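Local coordinates for extracellular haem-binding protein (Streptomyces reticuli, PDB 3FPW) that binds haem outside the cell, probably degrades it, and works as an oligomer that interacts with its cognate two-component sensor kinase, at residues 63-68 with 164-169. Residues are numbered along the deposited sequence; the frame is centred on the assembly and turned at random.
Sequences THLTLE and PVAGIG
A classic beta bulge, in which Val-165 and Ala-166 of strand 163-171 both face Val-158 of strand 155-160, meets the end of strand 59-65. The bulge turns two successive side chains toward residues 63-65, and the two strand segments run roughly parallel, at 26°, with no direct hydrogen bond. Chi1 of -66° sets CG1 of Val-165 anti to its own carbonyl carbon, and from there the methyl presses on the backbone O of Thr-63 at 3.3 Å. The CG2 methyl of Thr-63 approaches at a slant, 4.2 Å from CG1 of Val-165, a place that suits a beta-branched residue with one apolar arm. Leu-65 reaches across to Ala-166, its CD1 resting 3.6 Å from the Ala-166 CB; a residue as small as alanine lets the leucine fork come this close. Leu-65 N and Val-165 O, 5.0 Å apart, are too distant for a direct bond; a water accepts from the first at 2.9 Å and donates to the second at 2.8 Å. Thr-63, His-64 and Leu-65 pair antiparallel with a strand of a second subunit. The water thus satisfies both backbone groups, and apolar contacts otherwise join this intersubunit strand to the sheet.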
loop_
_atom_site.group_PDB
_atom_site.type_symbol
_atom_site.label_atom_id
_atom_site.label_comp_id
_atom_site.label_asym_id
_atom_site.label_seq_id
_atom_site.Cartn_x
_atom_site.Cartn_y
_atom_site.Cartn_z
ATOM N N THR A 63 -9.503 -29.258 -0.607
ATOM C CA THR A 63 -9.279 -29.753 -1.967
ATOM C C THR A 63 -8.927 -28.596 -2.899
ATOM O O THR A 63 -9.453 -27.483 -2.757
ATOM C CB THR A 63 -10.534 -30.469 -2.488
ATOM O OG1 THR A 63 -10.814 -31.595 -1.637
ATOM C CG2 THR A 63 -10.348 -30.944 -3.948
ATOM N N HIS A 64 -8.013 -28.862 -3.820
ATOM C CA HIS A 64 -7.498 -27.850 -4.757
ATOM C C HIS A 64 -7.314 -28.402 -6.150
ATOM O O HIS A 64 -7.085 -29.607 -6.316
ATOM C CB HIS A 64 -6.116 -27.447 -4.272
ATOM C CG HIS A 64 -6.128 -27.010 -2.852
ATOM N ND1 HIS A 64 -6.362 -25.702 -2.495
ATOM C CD2 HIS A 64 -6.031 -27.714 -1.698
ATOM C CE1 HIS A 64 -6.369 -25.612 -1.175
ATOM N NE2 HIS A 64 -6.176 -26.820 -0.672
ATOM N N LEU A 65 -7.373 -27.520 -7.142
ATOM C CA LEU A 65 -6.813 -27.838 -8.450
ATOM C C LEU A 65 -5.311 -28.009 -8.287
ATOM O O LEU A 65 -4.649 -27.265 -7.533
ATOM C CB LEU A 65 -7.071 -26.711 -9.460
ATOM C CG LEU A 65 -8.491 -26.353 -9.848
ATOM C CD1 LEU A 65 -8.463 -25.294 -10.939
ATOM C CD2 LEU A 65 -9.215 -27.595 -10.321
ATOM N N THR A 66 -4.757 -28.997 -8.990
ATOM C CA THR A 66 -3.325 -29.090 -9.123
ATOM C C THR A 66 -2.838 -27.942 -9.992
ATOM O O THR A 66 -3.605 -27.377 -10.790
ATOM C CB THR A 66 -2.934 -30.415 -9.802
ATOM O OG1 THR A 66 -3.481 -30.461 -11.126
ATOM C CG2 THR A 66 -3.438 -31.626 -8.972
ATOM N N LEU A 67 -1.571 -27.565 -9.837
ATOM C CA LEU A 67 -0.989 -26.604 -10.779
ATOM C C LEU A 67 -1.203 -27.042 -12.226
ATOM O O LEU A 67 -1.550 -26.216 -13.080
ATOM C CB LEU A 67 0.491 -26.374 -10.513
ATOM C CG LEU A 67 1.120 -25.375 -11.506
ATOM C CD1 LEU A 67 0.419 -23.992 -11.496
ATOM C CD2 LEU A 67 2.594 -25.217 -11.216
ATOM N N GLU A 68 -1.006 -28.329 -12.506
ATOM C CA GLU A 68 -1.222 -28.843 -13.862
ATOM C C GLU A 68 -2.636 -28.503 -14.381
ATOM O O GLU A 68 -2.795 -28.027 -15.524
ATOM C CB GLU A 68 -0.963 -30.363 -13.903
ATOM C CG GLU A 68 -1.233 -30.995 -15.267
ATOM C CD GLU A 68 -1.080 -32.518 -15.274
ATOM O OE1 GLU A 68 -0.984 -33.082 -16.386
ATOM O OE2 GLU A 68 -1.078 -33.157 -14.185
ATOM N N PRO A 164 -16.708 -24.772 -3.850
ATOM C CA PRO A 164 -15.798 -24.034 -4.749
ATOM C C PRO A 164 -14.335 -24.324 -4.434
ATOM O O PRO A 164 -13.961 -24.325 -3.248
ATOM C CB PRO A 164 -16.138 -22.547 -4.449
ATOM C CG PRO A 164 -16.763 -22.563 -3.090
ATOM C CD PRO A 164 -17.510 -23.882 -2.998
ATOM N N VAL A 165 -13.513 -24.575 -5.455
ATOM C CA VAL A 165 -12.070 -24.787 -5.230
ATOM C C VAL A 165 -11.185 -23.780 -5.961
ATOM O O VAL A 165 -10.036 -23.560 -5.575
ATOM C CB VAL A 165 -11.604 -26.233 -5.552
ATOM C CG1 VAL A 165 -12.237 -27.250 -4.583
ATOM C CG2 VAL A 165 -11.930 -26.575 -6.996
ATOM N N ALA A 166 -11.712 -23.166 -7.013
ATOM C CA ALA A 166 -10.936 -22.186 -7.753
ATOM C C ALA A 166 -11.873 -21.243 -8.496
ATOM O O ALA A 166 -13.050 -21.548 -8.706
ATOM C CB ALA A 166 -10.004 -22.884 -8.742
ATOM N N GLY A 167 -11.338 -20.102 -8.889
ATOM C CA GLY A 167 -12.041 -19.226 -9.834
ATOM C C GLY A 167 -11.127 -18.990 -11.010
ATOM O O GLY A 167 -9.912 -18.891 -10.843
ATOM N N ILE A 168 -11.698 -18.882 -12.212
ATOM C CA ILE A 168 -10.950 -18.499 -13.397
ATOM C C ILE A 168 -11.469 -17.133 -13.830
ATOM O O ILE A 168 -12.689 -16.950 -13.960
ATOM C CB ILE A 168 -11.174 -19.495 -14.535
ATOM C CG1 ILE A 168 -10.714 -20.883 -14.098
ATOM C CG2 ILE A 168 -10.424 -19.021 -15.777
ATOM C CD1 ILE A 168 -11.067 -22.000 -15.084
ATOM N N GLY A 169 -10.559 -16.175 -13.983
ATOM C CA GLY A 169 -10.922 -14.810 -14.355
ATOM C C GLY A 169 -10.235 -14.374 -15.633
ATOM O O GLY A 169 -9.095 -14.714 -15.870
HETATM O O HOH W 1 -7.698 -24.752 -6.433
#